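Local structure of MFP2b (2BJR) at residues R189-N193 / R359-C365; R43-G47 / R113-P119; T220-E224 / T336-G340. The protein enhances polymerization of the major sperm protein (MSP) in the amoeboid motility of Ascaris sperm, and carries a bound zinc ion. All blocks are in the same frame, centred on the assembly; numbering follows the deposited sequence.

Contact 1. Residues R189-N193 / R359-C365; sequences RVTLN and RKAKPGC
Arg189 gives up the largest area here. It starts the irregular coil 189-193, extended at Arg189 and Val190, and its side chain (chi1 m, chi2 t, chi3 m) heads for 359-365. Arg189 NH2 lies 2.7 Å from Pro363 O, too poorly angled for a hydrogen bond, and 3.6 Å from Cys365 SG; Lys362 CB sits over one guanidinium face. Pro363 belongs to a type II beta turn from Lys362 to Cys365, closed by Cys365 N to Lys362 O at 3.0 Å; a CB on Gly364 would jam against Pro363 O. The turn follows strand 355-361, so the contact ties the loop leading into strand 194-199 to the C-terminal tail. Cys365 and Thr191 have CA atoms 7.3 Å apart, with Cys365 CB 4.4 Å from Thr191 CG2. Arg359, chi1 p, chi2 and chi3 t, donates from NH1 to Thr191 O at 2.8 Å; a water bridges Thr191 O (2.8 Å) and, weakly, Arg359 NH2 (3.1 Å). The same guanidinium forms a salt bridge with Asp368 and a cation-pi contact with Phe282.

Contact 2. Residues R43-G47 / R113-P119; sequences RPMHG and RCGDSFP
Strands 43-47 and 117-119 run nearly parallel, 15° apart with axes 5.9 Å at closest approach, yet no backbone-to-backbone hydrogen bond joins them. The polar links across run through the Ser117 side chain instead. The register sets Pro44 against Cys114, Met45 (selenomethionine) against Ser117 and His46 against Pro119, with CA atoms 6.3, 5.5 and 5.6 Å apart. Ser117, chi1 t, sets its OG beside His46, chi1 m and chi2 99°. Ser117 OG accepts a weak bond from His46 N at 3.1 Å and shares a shorter one with His46 ND1 at 2.7 Å, either atom being the possible donor. Cys114 SG approaches the ring edge in a sulfur-aromatic contact, 4.3 Å from the His46 ring centroid, while Pro119 CD makes a CH-pi contact 3.6 Å from that centroid. The approach to strand 117-119 is a type II' beta turn, Cys114 to Ser117, bonded both ways: Cys114 N to Ser117 O and Ser117 N to Cys114 O, each 2.9 Å. Positive phi (60°) suits glycine at Gly115, where a CB would sit 3.1 Å from Pro44 CG; Pro44 CG is 3.2 Å from Cys114 O. Gly115 O is taken by Arg113 NE (2.9 Å) and NH2 (3.0 Å), and Arg113 NH2 also forms a salt bridge with Asp116 OD1 at 3.6 Å; Asp116 OD2 pairs with Lys137. Strand 43-52 is bonded to strand 34-40 through Met45 and Gly47, whereas 117-122 edges a separate four-stranded sheet beside 130-135. The contact thus joins two antiparallel sheets, with Tyr133 and Trp11 packing around His46.

Contact 3. Residues T220-E224 / T336-G340; sequences TLPGE and TIGYG
Segment 220-224 is a loop bent into a type II beta turn from Leu221 to Glu224, closed by Glu224 N to Leu221 O at 3.1 Å. Pro222 (-53/132) and Gly223 (89/-3) hold the two central positions, and at Gly223 a side chain would jam against the preceding carbonyl oxygen. Facing it, 336-339 is the extended end of strand 334-339, and the chain leaves the strand at Gly340 with positive phi (65/29). The backbones stay well apart: the nearest CA pair, Leu221 and Tyr339, is 8.9 Å distant, so the contact is made by side chains, chiefly Tyr339. With chi1 t and chi2 81°, the Tyr339 ring reaches the turn. Its hydroxyl is the donor in a short hydrogen bond, Tyr339 OH to Pro222 O, 2.6 Å. Leu221, chi1 m and chi2 t, lies against one face of the ring: Leu221 CD1 makes a CH-pi contact 3.7 Å from the Tyr339 ring centroid, nearly along its normal, and Leu221 CB is 3.5 Å from Tyr339 CE1. Leu221 CD1 also meets Ile337 CD1 at 4.2 Å, extending the apolar patch along the strand. At the ring edge Glu224 (chi1 and chi2 both m) places OE2 3.7 Å from Tyr339 CD1. The charge of that carboxylate is met by Arg243 and Arg263, and Arg243 also donates to Gly338 O. A Pro-Gly type II turn, with a tyrosine hydroxyl bonded to the carbonyl of its central peptide, here joins the loop between strands 209-210 and 229-235 to the antiparallel sheet containing 334-339 and 342-347.

In the fold
The three contacts are separate. Contact 2 belongs to the first of the two cytosolic motility protein repeats, and both of its segments precede contact 1 in the chain; contact 3 lies in the second repeat, wholly within the span of chain between the segments of contact 1. Contacts 1 and 3 both reach the sheet that contains strands 334-339 and 355-361, but their centres are 32 Å apart and their nearest atoms about 18 Å. Contacts 1 and 2 are 35 Å apart between centres. Contacts 2 and 3, 46 Å apart between centres, flank the middle of the molecule from opposite ends. None touches the zinc site formed by His86, Cys174, Cys176 and Cys179.

Contact 1. Residues R189-N193 / R359-C365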
loop_
_atom_site.group_PDB
_atom_site.type_symbol
_atom_site.label_atom_id
_atom_site.label_comp_id
_atom_site.label_asym_id
_atom_site.label_seq_id
_atom_site.Cartn_x
_atom_site.Cartn_y
_atom_site.Cartn_z
ATOM N N ARG A 189 7.024 -0.118 -18.233
ATOM C CA ARG A 189 6.594 -1.259 -17.425
ATOM C C ARG A 189 6.672 -0.934 -15.919
ATOM O O ARG A 189 7.506 -0.140 -15.466
ATOM C CB ARG A 189 7.378 -2.529 -17.775
ATOM C CG ARG A 189 6.981 -3.093 -19.138
ATOM C CD ARG A 189 7.642 -4.399 -19.542
ATOM N NE ARG A 189 9.076 -4.253 -19.769
ATOM C CZ ARG A 189 9.892 -5.255 -20.157
ATOM N NH1 ARG A 189 9.400 -6.478 -20.377
ATOM N NH2 ARG A 189 11.188 -5.022 -20.354
ATOM N N VAL A 190 5.788 -1.585 -15.172
ATOM C CA VAL A 190 5.599 -1.344 -13.746
ATOM C C VAL A 190 6.776 -1.906 -12.980
ATOM O O VAL A 190 7.157 -3.052 -13.184
ATOM C CB VAL A 190 4.320 -2.039 -13.246
ATOM C CG1 VAL A 190 4.170 -1.839 -11.764
ATOM C CG2 VAL A 190 3.071 -1.536 -13.996
ATOM N N THR A 191 7.356 -1.118 -12.089
ATOM C CA THR A 191 8.463 -1.607 -11.253
ATOM C C THR A 191 8.174 -1.607 -9.758
ATOM O O THR A 191 9.001 -2.048 -8.962
ATOM C CB THR A 191 9.711 -0.780 -11.538
ATOM O OG1 THR A 191 9.412 0.613 -11.365
ATOM C CG2 THR A 191 10.150 -0.945 -12.986
ATOM N N LEU A 192 7.003 -1.112 -9.369
ATOM C CA LEU A 192 6.560 -1.215 -7.988
ATOM C C LEU A 192 5.709 -2.460 -7.758
ATOM O O LEU A 192 4.887 -2.785 -8.559
ATOM C CB LEU A 192 5.727 0.002 -7.645
ATOM C CG LEU A 192 6.501 1.306 -7.862
ATOM C CD1 LEU A 192 5.693 2.445 -7.247
ATOM C CD2 LEU A 192 7.908 1.322 -7.287
ATOM N N ASN A 193 5.925 -3.153 -6.665
ATOM C CA ASN A 193 5.070 -4.278 -6.282
ATOM C C ASN A 193 3.656 -3.772 -6.180
ATOM O O ASN A 193 3.410 -2.682 -5.639
ATOM C CB ASN A 193 5.482 -4.829 -4.927
ATOM C CG ASN A 193 6.885 -5.406 -4.915
ATOM O OD1 ASN A 193 7.733 -4.989 -4.107
ATOM N ND2 ASN A 193 7.131 -6.393 -5.797
ATOM N N ARG A 359 12.160 -10.955 -6.439
ATOM C CA ARG A 359 11.845 -10.524 -7.766
ATOM C C ARG A 359 13.123 -10.096 -8.497
ATOM O O ARG A 359 14.114 -9.714 -7.896
ATOM C CB ARG A 359 10.844 -9.360 -7.762
ATOM C CG ARG A 359 11.230 -8.171 -6.968
ATOM C CD ARG A 359 10.210 -7.050 -7.056
ATOM N NE ARG A 359 10.660 -5.839 -6.417
ATOM C CZ ARG A 359 10.189 -4.638 -6.701
ATOM N NH1 ARG A 359 9.157 -4.480 -7.544
ATOM N NH2 ARG A 359 10.753 -3.595 -6.150
ATOM N N LYS A 360 13.037 -10.152 -9.818
ATOM C CA LYS A 360 14.168 -9.877 -10.703
ATOM C C LYS A 360 13.671 -8.997 -11.809
ATOM O O LYS A 360 12.705 -9.351 -12.485
ATOM C CB LYS A 360 14.681 -11.170 -11.347
ATOM C CG LYS A 360 15.808 -10.901 -12.393
ATOM C CD LYS A 360 16.677 -12.163 -12.645
ATOM C CE LYS A 360 17.884 -11.834 -13.620
ATOM N NZ LYS A 360 19.079 -12.745 -13.433
ATOM N N ALA A 361 14.378 -7.909 -12.032
ATOM C CA ALA A 361 14.030 -6.980 -13.078
ATOM C C ALA A 361 14.185 -7.635 -14.456
ATOM O O ALA A 361 15.157 -8.360 -14.716
ATOM C CB ALA A 361 14.903 -5.784 -13.025
ATOM N N LYS A 362 13.225 -7.341 -15.306
ATOM C CA LYS A 362 13.296 -7.667 -16.723
ATOM C C LYS A 362 14.294 -6.742 -17.434
ATOM O O LYS A 362 14.597 -5.616 -16.981
ATOM C CB LYS A 362 11.918 -7.525 -17.362
ATOM C CG LYS A 362 10.947 -8.635 -16.989
ATOM C CD LYS A 362 9.620 -8.541 -17.771
ATOM C CE LYS A 362 8.568 -9.569 -17.340
ATOM N NZ LYS A 362 8.952 -11.005 -17.649
ATOM N N PRO A 363 14.816 -7.202 -18.581
ATOM C CA PRO A 363 15.720 -6.346 -19.362
ATOM C C PRO A 363 15.048 -5.001 -19.669
ATOM O O PRO A 363 13.870 -4.955 -20.017
ATOM C CB PRO A 363 15.942 -7.151 -20.664
ATOM C CG PRO A 363 15.640 -8.583 -20.305
ATOM C CD PRO A 363 14.569 -8.511 -19.218
ATOM N N GLY A 364 15.805 -3.928 -19.492
ATOM C CA GLY A 364 15.334 -2.568 -19.669
ATOM C C GLY A 364 14.711 -1.908 -18.452
ATOM O O GLY A 364 14.426 -0.704 -18.486
ATOM N N CYS A 365 14.517 -2.688 -17.392
ATOM C CA CYS A 365 13.850 -2.237 -16.176
ATOM C C CYS A 365 14.788 -2.255 -14.984
ATOM O O CYS A 365 15.764 -2.996 -14.942
ATOM C CB CYS A 365 12.637 -3.140 -15.896
ATOM S SG CYS A 365 11.501 -3.215 -17.304
HETATM O O HOH W 1 11.241 -0.980 -7.644
#

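Contact 2. Residues R43-G47 / R113-P119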
loop_
_atom_site.group_PDB
_atom_site.type_symbol
_atom_site.label_atom_id
_atom_site.label_comp_id
_atom_site.label_asym_id
_atom_site.label_seq_id
_atom_site.Cartn_x
_atom_site.Cartn_y
_atom_site.Cartn_z
ATOM N N ARG A 43 -15.103 23.866 7.118
ATOM C CA ARG A 43 -13.969 24.130 6.244
ATOM C C ARG A 43 -13.184 22.801 6.028
ATOM O O ARG A 43 -12.757 22.185 6.992
ATOM C CB ARG A 43 -13.056 25.187 6.872
ATOM C CG ARG A 43 -11.780 25.478 6.099
ATOM C CD ARG A 43 -10.921 26.679 6.608
ATOM N NE ARG A 43 -9.509 26.278 6.742
ATOM C CZ ARG A 43 -8.999 25.603 7.784
ATOM N NH1 ARG A 43 -9.764 25.273 8.809
ATOM N NH2 ARG A 43 -7.718 25.255 7.807
ATOM N N PRO A 44 -13.021 22.383 4.781
ATOM C CA PRO A 44 -12.313 21.131 4.473
ATOM C C PRO A 44 -10.806 21.321 4.581
ATOM O O PRO A 44 -10.261 22.358 4.192
ATOM C CB PRO A 44 -12.719 20.860 2.989
ATOM C CG PRO A 44 -12.982 22.220 2.402
ATOM C CD PRO A 44 -13.517 23.036 3.559
HETATM N N MSE A 45 -10.138 20.297 5.068
HETATM C CA MSE A 45 -8.713 20.214 4.883
HETATM C C MSE A 45 -8.247 18.785 4.652
HETATM O O MSE A 45 -8.756 17.888 5.277
HETATM C CB MSE A 45 -8.012 20.791 6.101
HETATM C CG MSE A 45 -8.316 20.097 7.314
HETATM SE SE MSE A 45 -7.843 21.305 8.924
HETATM C CE MSE A 45 -9.670 22.155 9.059
ATOM N N HIS A 46 -7.232 18.626 3.806
ATOM C CA HIS A 46 -6.723 17.276 3.528
ATOM C C HIS A 46 -5.579 16.878 4.465
ATOM O O HIS A 46 -4.927 17.749 5.055
ATOM C CB HIS A 46 -6.364 17.164 2.043
ATOM C CG HIS A 46 -7.554 17.233 1.161
ATOM N ND1 HIS A 46 -7.916 18.386 0.521
ATOM C CD2 HIS A 46 -8.459 16.292 0.792
ATOM C CE1 HIS A 46 -9.028 18.174 -0.170
ATOM N NE2 HIS A 46 -9.373 16.908 -0.035
ATOM N N GLY A 47 -5.357 15.566 4.584
ATOM C CA GLY A 47 -4.389 14.988 5.481
ATOM C C GLY A 47 -4.168 13.562 5.010
ATOM O O GLY A 47 -4.382 13.237 3.818
ATOM N N ARG A 113 -9.955 18.672 -5.683
ATOM C CA ARG A 113 -10.010 19.666 -4.605
ATOM C C ARG A 113 -11.281 19.510 -3.798
ATOM O O ARG A 113 -12.269 18.937 -4.290
ATOM C CB ARG A 113 -9.935 21.071 -5.165
ATOM C CG ARG A 113 -11.148 21.425 -6.005
ATOM C CD ARG A 113 -10.975 22.717 -6.751
ATOM N NE ARG A 113 -10.900 23.844 -5.814
ATOM C CZ ARG A 113 -10.637 25.080 -6.169
ATOM N NH1 ARG A 113 -10.390 25.360 -7.444
ATOM N NH2 ARG A 113 -10.588 26.049 -5.264
ATOM N N CYS A 114 -11.244 20.004 -2.567
ATOM C CA CYS A 114 -12.447 20.219 -1.737
ATOM C C CYS A 114 -12.383 21.635 -1.246
ATOM O O CYS A 114 -11.516 21.999 -0.474
ATOM C CB CYS A 114 -12.540 19.238 -0.579
ATOM S SG CYS A 114 -12.470 17.497 -1.046
ATOM N N GLY A 115 -13.236 22.484 -1.789
ATOM C CA GLY A 115 -13.167 23.898 -1.460
ATOM C C GLY A 115 -11.810 24.442 -1.843
ATOM O O GLY A 115 -11.319 24.250 -2.959
ATOM N N ASP A 116 -11.127 25.051 -0.911
ATOM C CA ASP A 116 -9.828 25.616 -1.239
ATOM C C ASP A 116 -8.657 24.659 -0.899
ATOM O O ASP A 116 -7.528 25.033 -1.063
ATOM C CB ASP A 116 -9.606 26.931 -0.494
ATOM C CG ASP A 116 -10.315 28.132 -1.155
ATOM O OD1 ASP A 116 -10.568 28.145 -2.373
ATOM O OD2 ASP A 116 -10.562 29.142 -0.493
ATOM N N SER A 117 -8.952 23.442 -0.470
ATOM C CA SER A 117 -7.898 22.526 -0.036
ATOM C C SER A 117 -7.690 21.484 -1.123
ATOM O O SER A 117 -8.660 20.951 -1.695
ATOM C CB SER A 117 -8.275 21.887 1.263
ATOM O OG SER A 117 -7.443 20.783 1.602
ATOM N N PHE A 118 -6.426 21.180 -1.397
ATOM C CA PHE A 118 -6.136 20.001 -2.188
ATOM C C PHE A 118 -4.984 19.193 -1.623
ATOM O O PHE A 118 -4.042 19.763 -1.055
ATOM C CB PHE A 118 -5.858 20.328 -3.603
ATOM C CG PHE A 118 -4.838 21.343 -3.822
ATOM C CD1 PHE A 118 -3.566 20.993 -4.246
ATOM C CD2 PHE A 118 -5.166 22.690 -3.756
ATOM C CE1 PHE A 118 -2.616 21.974 -4.521
ATOM C CE2 PHE A 118 -4.217 23.664 -4.015
ATOM C CZ PHE A 118 -2.961 23.322 -4.406
ATOM N N PRO A 119 -5.063 17.887 -1.752
ATOM C CA PRO A 119 -3.941 17.046 -1.311
ATOM C C PRO A 119 -2.648 17.374 -2.021
ATOM O O PRO A 119 -2.662 17.696 -3.232
ATOM C CB PRO A 119 -4.413 15.640 -1.649
ATOM C CG PRO A 119 -5.904 15.742 -1.700
ATOM C CD PRO A 119 -6.197 17.087 -2.267
#

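Contact 3. Residues T220-E224 / T336-G340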
loop_
_atom_site.group_PDB
_atom_site.type_symbol
_atom_site.label_atom_id
_atom_site.label_comp_id
_atom_site.label_asym_id
_atom_site.label_seq_id
_atom_site.Cartn_x
_atom_site.Cartn_y
_atom_site.Cartn_z
ATOM N N THR A 220 1.999 -28.467 4.644
ATOM C CA THR A 220 1.999 -27.477 5.724
ATOM C C THR A 220 1.652 -28.051 7.107
ATOM O O THR A 220 1.548 -29.267 7.298
ATOM C CB THR A 220 1.128 -26.258 5.336
ATOM O OG1 THR A 220 1.354 -25.179 6.257
ATOM C CG2 THR A 220 -0.369 -26.539 5.440
ATOM N N LEU A 221 1.536 -27.177 8.086
ATOM C CA LEU A 221 1.265 -27.571 9.434
ATOM C C LEU A 221 -0.201 -27.912 9.691
ATOM O O LEU A 221 -1.097 -27.475 8.986
ATOM C CB LEU A 221 1.680 -26.472 10.387
ATOM C CG LEU A 221 3.184 -26.273 10.479
ATOM C CD1 LEU A 221 3.480 -24.927 11.159
ATOM C CD2 LEU A 221 3.802 -27.421 11.271
ATOM N N PRO A 222 -0.439 -28.732 10.707
ATOM C CA PRO A 222 -1.815 -29.055 11.117
ATOM C C PRO A 222 -2.643 -27.802 11.372
ATOM O O PRO A 222 -2.197 -26.858 12.073
ATOM C CB PRO A 222 -1.613 -29.826 12.445
ATOM C CG PRO A 222 -0.304 -30.470 12.312
ATOM C CD PRO A 222 0.550 -29.463 11.514
ATOM N N GLY A 223 -3.836 -27.792 10.789
ATOM C CA GLY A 223 -4.774 -26.703 10.923
ATOM C C GLY A 223 -4.620 -25.598 9.893
ATOM O O GLY A 223 -5.388 -24.691 9.859
ATOM N N GLU A 224 -3.634 -25.684 9.028
ATOM C CA GLU A 224 -3.432 -24.654 8.033
ATOM C C GLU A 224 -3.870 -25.119 6.662
ATOM O O GLU A 224 -3.722 -26.301 6.294
ATOM C CB GLU A 224 -1.954 -24.278 8.003
ATOM C CG GLU A 224 -1.436 -23.754 9.324
ATOM C CD GLU A 224 -2.098 -22.464 9.757
ATOM O OE1 GLU A 224 -2.381 -21.617 8.909
ATOM O OE2 GLU A 224 -2.376 -22.316 10.951
ATOM N N THR A 336 9.805 -15.504 11.236
ATOM C CA THR A 336 8.738 -15.947 12.128
ATOM C C THR A 336 7.398 -16.230 11.450
ATOM O O THR A 336 7.182 -15.849 10.307
ATOM C CB THR A 336 8.509 -14.925 13.278
ATOM O OG1 THR A 336 7.619 -13.884 12.886
ATOM C CG2 THR A 336 9.751 -14.150 13.657
ATOM N N ILE A 337 6.541 -16.953 12.175
ATOM C CA ILE A 337 5.170 -17.198 11.768
ATOM C C ILE A 337 4.282 -17.000 12.987
ATOM O O ILE A 337 4.755 -17.100 14.141
ATOM C CB ILE A 337 4.970 -18.629 11.257
ATOM C CG1 ILE A 337 5.525 -19.670 12.257
ATOM C CG2 ILE A 337 5.559 -18.796 9.920
ATOM C CD1 ILE A 337 5.053 -21.111 11.962
ATOM N N GLY A 338 3.023 -16.712 12.726
ATOM C CA GLY A 338 1.989 -16.916 13.705
ATOM C C GLY A 338 1.550 -18.360 13.618
ATOM O O GLY A 338 1.195 -18.814 12.542
ATOM N N TYR A 339 1.579 -19.089 14.729
ATOM C CA TYR A 339 1.078 -20.450 14.740
ATOM C C TYR A 339 0.868 -20.958 16.169
ATOM O O TYR A 339 1.633 -20.673 17.041
ATOM C CB TYR A 339 2.054 -21.378 14.021
ATOM C CG TYR A 339 1.543 -22.788 13.916
ATOM C CD1 TYR A 339 0.641 -23.135 12.929
ATOM C CD2 TYR A 339 1.952 -23.782 14.807
ATOM C CE1 TYR A 339 0.136 -24.435 12.822
ATOM C CE2 TYR A 339 1.445 -25.107 14.706
ATOM C CZ TYR A 339 0.524 -25.407 13.699
ATOM O OH TYR A 339 -0.019 -26.668 13.549
ATOM N N GLY A 340 -0.180 -21.742 16.382
ATOM C CA GLY A 340 -0.375 -22.422 17.642
ATOM C C GLY A 340 -0.599 -21.499 18.804
ATOM O O GLY A 340 -0.221 -21.827 19.923
#